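Side-chain contacts in microbial serine proteinases; subtilisin (Bacillus subtilis, PDB 2GKO), which probably hydrolyses peptide bonds as a cold-adapted, calcium-loaded serine protease of the subtilisin family: residues A[5-10]-A[232-237]; A[87-92]-A[240-245]. All coordinates share one frame; numbering follows the deposited sequence.

Interaction 1. Residues A[5-10]-A[232-237]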
ATOM      1  N   SER A   5     -18.008  -7.955  -4.049  1.00 20.63           N
ATOM      2  CA  SER A   5     -18.139  -6.718  -3.286  1.00 19.54           C
ATOM      3  C   SER A   5     -16.946  -6.563  -2.355  1.00 17.81           C
ATOM      4  O   SER A   5     -16.328  -5.509  -2.306  1.00 16.71           O
ATOM      5  CB  SER A   5     -19.436  -6.722  -2.468  1.00 19.65           C
ATOM      6  OG  SER A   5     -20.564  -6.823  -3.335  1.00 22.61           O
ATOM      7  N   THR A   6     -16.640  -7.625  -1.611  1.00 16.52           N
ATOM      8  CA  THR A   6     -15.560  -7.643  -0.636  1.00 16.10           C
ATOM      9  C   THR A   6     -14.708  -8.869  -0.901  1.00 15.30           C
ATOM     10  O   THR A   6     -15.000  -9.980  -0.465  1.00 14.41           O
ATOM     11  CB  THR A   6     -16.101  -7.633   0.782  1.00 16.60           C
ATOM     12  OG1 THR A   6     -17.067  -8.690   0.925  1.00 17.39           O
ATOM     13  CG2 THR A   6     -16.879  -6.336   1.015  1.00 17.21           C
ATOM     14  N   PRO A   7     -13.667  -8.674  -1.696  1.00 13.77           N
ATOM     15  CA  PRO A   7     -12.668  -9.712  -1.930  1.00 13.05           C
ATOM     16  C   PRO A   7     -12.069 -10.321  -0.672  1.00 11.67           C
ATOM     17  O   PRO A   7     -12.118  -9.738   0.413  1.00 11.21           O
ATOM     18  CB  PRO A   7     -11.598  -8.939  -2.697  1.00 12.40           C
ATOM     19  CG  PRO A   7     -12.386  -7.953  -3.477  1.00 12.74           C
ATOM     20  CD  PRO A   7     -13.395  -7.468  -2.502  1.00 13.29           C
ATOM     21  N   TRP A   8     -11.464 -11.497  -0.818  1.00 12.05           N
ATOM     22  CA  TRP A   8     -10.965 -12.229   0.353  1.00 11.98           C
ATOM     23  C   TRP A   8     -10.045 -11.398   1.219  1.00 12.24           C
ATOM     24  O   TRP A   8     -10.100 -11.429   2.449  1.00 11.96           O
ATOM     25  CB  TRP A   8     -10.292 -13.562  -0.042  1.00 12.66           C
ATOM     26  CG  TRP A   8      -8.849 -13.453  -0.473  1.00 11.16           C
ATOM     27  CD1 TRP A   8      -8.389 -13.394  -1.757  1.00 11.33           C
ATOM     28  CD2 TRP A   8      -7.688 -13.429   0.370  1.00 11.19           C
ATOM     29  NE1 TRP A   8      -7.017 -13.311  -1.760  1.00  9.60           N
ATOM     30  CE2 TRP A   8      -6.560 -13.313  -0.468  1.00 10.42           C
ATOM     31  CE3 TRP A   8      -7.485 -13.464   1.760  1.00 11.22           C
ATOM     32  CZ2 TRP A   8      -5.259 -13.265   0.036  1.00 11.01           C
ATOM     33  CZ3 TRP A   8      -6.198 -13.405   2.264  1.00 12.39           C
ATOM     34  CH2 TRP A   8      -5.091 -13.306   1.393  1.00 13.53           C
ATOM     35  N   GLY A   9      -9.195 -10.582   0.601  1.00 11.57           N
ATOM     36  CA  GLY A   9      -8.273  -9.794   1.395  1.00 11.49           C
ATOM     37  C   GLY A   9      -8.930  -8.653   2.166  1.00 10.90           C
ATOM     38  O   GLY A   9      -8.453  -8.275   3.230  1.00 11.52           O
ATOM     39  N   ILE A  10     -10.018  -8.113   1.613  1.00 11.58           N
ATOM     40  CA  ILE A  10     -10.812  -7.099   2.298  1.00 12.16           C
ATOM     41  C   ILE A  10     -11.477  -7.748   3.514  1.00 12.53           C
ATOM     42  O   ILE A  10     -11.384  -7.234   4.611  1.00 12.43           O
ATOM     43  CB  ILE A  10     -11.842  -6.448   1.353  1.00 12.15           C
ATOM     44  CG1 ILE A  10     -11.133  -5.708   0.194  1.00 13.45           C
ATOM     45  CG2 ILE A  10     -12.740  -5.497   2.093  1.00 12.95           C
ATOM     46  CD1 ILE A  10     -10.052  -4.729   0.604  1.00 12.90           C
ATOM     47  N   ALA A 232      -3.751 -13.402  -5.321  1.00  9.66           N
ATOM     48  CA  ALA A 232      -5.074 -13.583  -5.910  1.00  9.68           C
ATOM     49  C   ALA A 232      -6.057 -12.519  -5.467  1.00 10.67           C
ATOM     50  O   ALA A 232      -7.165 -12.838  -5.001  1.00 10.41           O
ATOM     51  CB  ALA A 232      -5.587 -14.965  -5.602  1.00  9.75           C
ATOM     52  N   VAL A 233      -5.648 -11.257  -5.618  1.00  9.80           N
ATOM     53  CA  VAL A 233      -6.424 -10.086  -5.176  1.00  9.03           C
ATOM     54  C   VAL A 233      -7.220  -9.505  -6.349  1.00  9.55           C
ATOM     55  O   VAL A 233      -6.666  -9.096  -7.371  1.00  8.64           O
ATOM     56  CB  VAL A 233      -5.508  -9.011  -4.568  1.00  8.93           C
ATOM     57  CG1 VAL A 233      -6.270  -7.726  -4.264  1.00  7.85           C
ATOM     58  CG2 VAL A 233      -4.842  -9.535  -3.321  1.00  8.70           C
ATOM     59  N   TYR A 234      -8.540  -9.494  -6.185  1.00  9.13           N
ATOM     60  CA  TYR A 234      -9.466  -8.954  -7.172  1.00  8.99           C
ATOM     61  C   TYR A 234      -9.625  -7.488  -6.839  1.00  8.01           C
ATOM     62  O   TYR A 234      -9.839  -7.119  -5.690  1.00  8.76           O
ATOM     63  CB  TYR A 234     -10.833  -9.665  -7.035  1.00  8.65           C
ATOM     64  CG  TYR A 234     -11.970  -9.174  -7.897  1.00  9.92           C
ATOM     65  CD1 TYR A 234     -12.180  -9.722  -9.141  1.00 10.65           C
ATOM     66  CD2 TYR A 234     -12.849  -8.191  -7.450  1.00 11.52           C
ATOM     67  CE1 TYR A 234     -13.256  -9.329  -9.925  1.00 12.53           C
ATOM     68  CE2 TYR A 234     -13.913  -7.764  -8.239  1.00 12.44           C
ATOM     69  CZ  TYR A 234     -14.116  -8.350  -9.460  1.00 11.37           C
ATOM     70  OH  TYR A 234     -15.167  -7.956 -10.274  1.00 14.18           O
ATOM     71  N   SER A 235      -9.538  -6.645  -7.858  1.00  7.57           N
ATOM     72  CA  SER A 235      -9.713  -5.214  -7.692  1.00  7.65           C
ATOM     73  C   SER A 235     -10.032  -4.587  -9.027  1.00  6.56           C
ATOM     74  O   SER A 235     -10.198  -5.256 -10.029  1.00  7.23           O
ATOM     75  CB  SER A 235      -8.437  -4.579  -7.088  1.00  7.24           C
ATOM     76  OG  SER A 235      -8.626  -3.214  -6.704  1.00  8.87           O
ATOM     77  N   THR A 236     -10.176  -3.270  -9.000  1.00  7.07           N
ATOM     78  CA  THR A 236     -10.438  -2.454 -10.179  1.00  8.02           C
ATOM     79  C   THR A 236      -9.293  -2.508 -11.204  1.00  8.16           C
ATOM     80  O   THR A 236      -8.121  -2.760 -10.849  1.00  8.59           O
ATOM     81  CB  THR A 236     -10.680  -1.008  -9.697  1.00  8.37           C
ATOM     82  OG1 THR A 236      -9.647  -0.602  -8.782  1.00  8.47           O
ATOM     83  CG2 THR A 236     -11.976  -0.907  -8.887  1.00 10.18           C
ATOM     84  N   TRP A 237      -9.615  -2.286 -12.475  1.00  8.17           N
ATOM     85  CA  TRP A 237      -8.613  -2.308 -13.553  1.00  8.32           C
ATOM     86  C   TRP A 237      -8.770  -1.096 -14.452  1.00  9.22           C
ATOM     87  O   TRP A 237      -9.819  -0.427 -14.439  1.00  9.71           O
ATOM     88  CB  TRP A 237      -8.713  -3.591 -14.351  1.00  7.98           C
ATOM     89  CG  TRP A 237      -7.482  -4.020 -15.116  1.00  7.46           C
ATOM     90  CD1 TRP A 237      -7.394  -4.209 -16.454  1.00  9.01           C
ATOM     91  CD2 TRP A 237      -6.213  -4.391 -14.569  1.00  7.43           C
ATOM     92  NE1 TRP A 237      -6.135  -4.639 -16.780  1.00  7.87           N
ATOM     93  CE2 TRP A 237      -5.399  -4.772 -15.646  1.00  6.87           C
ATOM     94  CE3 TRP A 237      -5.668  -4.405 -13.278  1.00  7.29           C
ATOM     95  CZ2 TRP A 237      -4.079  -5.182 -15.482  1.00  7.08           C
ATOM     96  CZ3 TRP A 237      -4.361  -4.820 -13.119  1.00  9.16           C
ATOM     97  CH2 TRP A 237      -3.594  -5.202 -14.214  1.00  8.01           C
TER

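Interaction 2. Residues A[87-92]-A[240-245]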
ATOM      1  N   SER A  87     -23.091  -1.863  -6.305  1.00 19.55           N
ATOM      2  CA  SER A  87     -22.777  -3.148  -6.941  1.00 19.41           C
ATOM      3  C   SER A  87     -21.297  -3.364  -7.264  1.00 18.18           C
ATOM      4  O   SER A  87     -20.926  -4.400  -7.801  1.00 18.73           O
ATOM      5  CB  SER A  87     -23.555  -3.262  -8.253  1.00 20.25           C
ATOM      6  OG  SER A  87     -24.941  -3.275  -7.962  1.00 24.67           O
ATOM      7  N   GLY A  88     -20.462  -2.375  -6.975  1.00 16.46           N
ATOM      8  CA  GLY A  88     -19.046  -2.498  -7.269  1.00 15.32           C
ATOM      9  C   GLY A  88     -18.218  -3.072  -6.140  1.00 14.13           C
ATOM     10  O   GLY A  88     -18.731  -3.559  -5.125  1.00 14.53           O
ATOM     11  N   VAL A  89     -16.897  -3.014  -6.325  1.00 12.47           N
ATOM     12  CA  VAL A  89     -15.953  -3.499  -5.344  1.00 11.59           C
ATOM     13  C   VAL A  89     -15.619  -2.436  -4.288  1.00 10.86           C
ATOM     14  O   VAL A  89     -15.651  -1.241  -4.573  1.00 10.34           O
ATOM     15  CB  VAL A  89     -14.654  -4.040  -6.047  1.00 11.37           C
ATOM     16  CG1 VAL A  89     -13.715  -2.903  -6.460  1.00 11.50           C
ATOM     17  CG2 VAL A  89     -13.938  -5.049  -5.158  1.00 12.33           C
ATOM     18  N   TYR A  90     -15.323  -2.898  -3.082  1.00 10.80           N
ATOM     19  CA  TYR A  90     -14.973  -2.086  -1.939  1.00 11.60           C
ATOM     20  C   TYR A  90     -13.509  -2.323  -1.593  1.00 11.16           C
ATOM     21  O   TYR A  90     -13.030  -3.463  -1.610  1.00 11.09           O
ATOM     22  CB  TYR A  90     -15.822  -2.464  -0.725  1.00 11.63           C
ATOM     23  CG  TYR A  90     -17.238  -1.958  -0.783  1.00 13.17           C
ATOM     24  CD1 TYR A  90     -18.247  -2.745  -1.333  1.00 15.31           C
ATOM     25  CD2 TYR A  90     -17.567  -0.715  -0.285  1.00 13.62           C
ATOM     26  CE1 TYR A  90     -19.575  -2.273  -1.377  1.00 14.87           C
ATOM     27  CE2 TYR A  90     -18.878  -0.238  -0.331  1.00 14.82           C
ATOM     28  CZ  TYR A  90     -19.862  -1.019  -0.871  1.00 16.93           C
ATOM     29  OH  TYR A  90     -21.152  -0.502  -0.883  1.00 19.23           O
ATOM     30  N   GLY A  91     -12.813  -1.235  -1.287  1.00 11.18           N
ATOM     31  CA  GLY A  91     -11.497  -1.290  -0.698  1.00 10.76           C
ATOM     32  C   GLY A  91     -11.556  -0.993   0.782  1.00 10.92           C
ATOM     33  O   GLY A  91     -12.623  -0.832   1.394  1.00 11.32           O
ATOM     34  N   VAL A  92     -10.387  -0.904   1.372  1.00 10.49           N
ATOM     35  CA  VAL A  92     -10.270  -0.882   2.817  1.00 10.34           C
ATOM     36  C   VAL A  92     -10.820   0.426   3.419  1.00 11.11           C
ATOM     37  O   VAL A  92     -11.478   0.410   4.472  1.00 12.19           O
ATOM     38  CB  VAL A  92      -8.792  -1.119   3.285  1.00 10.92           C
ATOM     39  CG1 VAL A  92      -8.678  -0.987   4.776  1.00 10.92           C
ATOM     40  CG2 VAL A  92      -8.288  -2.487   2.848  1.00 10.93           C
ATOM     41  N   GLY A 240     -11.878   0.042 -16.623  1.00 11.27           N
ATOM     42  CA  GLY A 240     -13.184   0.271 -16.014  1.00 11.30           C
ATOM     43  C   GLY A 240     -13.814  -1.008 -15.520  1.00 11.51           C
ATOM     44  O   GLY A 240     -14.909  -0.976 -14.926  1.00 12.26           O
ATOM     45  N   GLY A 241     -13.125  -2.120 -15.755  1.00 11.54           N
ATOM     46  CA  GLY A 241     -13.520  -3.405 -15.240  1.00 11.01           C
ATOM     47  C   GLY A 241     -12.664  -3.792 -14.055  1.00 10.21           C
ATOM     48  O   GLY A 241     -12.351  -2.962 -13.208  1.00  9.62           O
ATOM     49  N   TYR A 242     -12.325  -5.078 -13.992  1.00 10.25           N
ATOM     50  CA  TYR A 242     -11.675  -5.666 -12.822  1.00  9.64           C
ATOM     51  C   TYR A 242     -10.604  -6.667 -13.258  1.00  8.37           C
ATOM     52  O   TYR A 242     -10.496  -7.037 -14.432  1.00 10.53           O
ATOM     53  CB  TYR A 242     -12.721  -6.326 -11.899  1.00  9.36           C
ATOM     54  CG  TYR A 242     -13.823  -5.366 -11.513  1.00  9.72           C
ATOM     55  CD1 TYR A 242     -14.940  -5.190 -12.347  1.00 11.51           C
ATOM     56  CD2 TYR A 242     -13.733  -4.614 -10.366  1.00 10.71           C
ATOM     57  CE1 TYR A 242     -15.917  -4.271 -12.043  1.00 10.55           C
ATOM     58  CE2 TYR A 242     -14.721  -3.695 -10.044  1.00 10.25           C
ATOM     59  CZ  TYR A 242     -15.811  -3.543 -10.898  1.00  9.99           C
ATOM     60  OH  TYR A 242     -16.780  -2.646 -10.597  1.00 11.47           O
ATOM     61  N   ALA A 243      -9.788  -7.072 -12.310  1.00  8.31           N
ATOM     62  CA  ALA A 243      -8.688  -7.994 -12.558  1.00  8.67           C
ATOM     63  C   ALA A 243      -8.262  -8.619 -11.261  1.00  7.85           C
ATOM     64  O   ALA A 243      -8.405  -8.047 -10.187  1.00  7.36           O
ATOM     65  CB  ALA A 243      -7.482  -7.245 -13.161  1.00  8.33           C
ATOM     66  N   THR A 244      -7.733  -9.826 -11.358  1.00  9.09           N
ATOM     67  CA  THR A 244      -7.172 -10.533 -10.235  1.00  9.03           C
ATOM     68  C   THR A 244      -5.698 -10.851 -10.430  1.00  8.90           C
ATOM     69  O   THR A 244      -5.348 -11.563 -11.354  1.00  8.32           O
ATOM     70  CB  THR A 244      -7.911 -11.847 -10.040  1.00  9.88           C
ATOM     71  OG1 THR A 244      -9.324 -11.587  -9.865  1.00 11.02           O
ATOM     72  CG2 THR A 244      -7.452 -12.538  -8.755  1.00 11.48           C
ATOM     73  N   ILE A 245      -4.847 -10.302  -9.572  1.00  9.01           N
ATOM     74  CA  ILE A 245      -3.399 -10.476  -9.661  1.00  8.26           C
ATOM     75  C   ILE A 245      -2.774 -10.666  -8.279  1.00  7.96           C
ATOM     76  O   ILE A 245      -3.419 -10.440  -7.264  1.00  8.24           O
ATOM     77  CB  ILE A 245      -2.736  -9.266 -10.397  1.00  7.32           C
ATOM     78  CG1 ILE A 245      -3.161  -7.919  -9.794  1.00  8.34           C
ATOM     79  CG2 ILE A 245      -3.012  -9.345 -11.882  1.00  7.06           C
ATOM     80  CD1 ILE A 245      -2.360  -6.730 -10.325  1.00  9.21           C
TER

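Interaction 1. Residues A[5-10]-A[232-237]
Trp8 and Tyr234 bring the flat groups to this contact, and each is met at an edge. At the rim of the indole, near its plane, lies the backbone oxygen of Ala232, which takes a weak hydrogen bond from Trp8 NE1 (3.3 Å to Ala232 O, N-H...O angle 128°). The bent angle fits a divided N-H, because Trp8 NE1 is also bonded to the oxygen of Ala231. At the edge of the phenol ring sits Pro7, whose CG lies 4.0 Å from Tyr234 CD2. The ring also meets that of Tyr242, offset, with planes about 5° apart.

Pro7 is the N-cap residue of helix 8-14; proline restricts phi at this entry to the helix, and its ring carbons meet Tyr234. Its CG also lies 3.5 Å from the backbone oxygen Tyr234 O, so the strand contributes both main chain and side chain. In Trp8 chi1 is 83°, with CG set between the backbone N and the carbonyl carbon, which carries the large indole across to the residue just before strand 233-236.

The contact lays the N-terminal segment leading into helix 8-14 against one strand of a two-stranded antiparallel hairpin. Directly across, the chemistry is a modest apolar touch plus a weak N-H...O bond, while Trp8 NE1 and Tyr234 OH are also hydrogen-bonded to Ala231 and Ser3.

Interaction 2. Residues A[87-92]-A[240-245]
Gly88 and Val89, in the irregular loop between helix 71-80 and strand 97-102, face Tyr242, the first residue of strand 242-245 in the hairpin it forms with strand 233-236. The main chains stay well apart: Val89 CA is 8.9 Å from Tyr242 CA. No hydrogen bond crosses directly at that separation, and the space is spanned by side chains. Val89 has extended backbone angles, and both its CB and that of Tyr242 point at the opposite segment.

The tyrosine does the reaching. Its chi1 of -54° sets CG beside the backbone N and anti to the carbonyl carbon, sending the ring out to the loop. Val89 meets the ring at an edge, near its plane, with CG1 3.8 Å from Tyr242 CE2; Val89 CB stands 4.0 Å from the same Tyr242 CE2. A branched, compact valine suits this place, since it also touches Pro7, Tyr234 and Thr236. Further out, Gly88 presents its CA to the hydroxyl, 4.0 Å from Tyr242 OH. His41 meets the ring edge to face.

Tyr242 OH is hydrogen-bonded to Asp43 OD2, and Val89 N is bonded to that same oxygen. One carboxylate oxygen therefore joins the loop to the strand, satisfying a phenol and a backbone amide at once, and would help hold the ring's position against the loop. The direct contact itself is apolar, while its polar tie runs through this third residue.

In the fold
Interactions 1 and 2 have centres 6 Å apart and alternate along the chain, in the order 5-10, 87-92, 232-237, 240-245. Their later segments form one two-stranded antiparallel sheet, strands 233-236 and 242-245, joined for example by Val233 N to Ile245 O at 2.9 Å. Their earlier segments are also linked, Ser5 O lying 2.9 Å from Tyr90 N. The hairpin is thus held against an N-terminal segment and a loop that are themselves tied together. It ends at Ile245, which touches the bound phenylmethanesulfonic acid, and the chain goes on into helix 248-265; the pocket residue Ser249 is probably the nucleophile, as in other subtilisins.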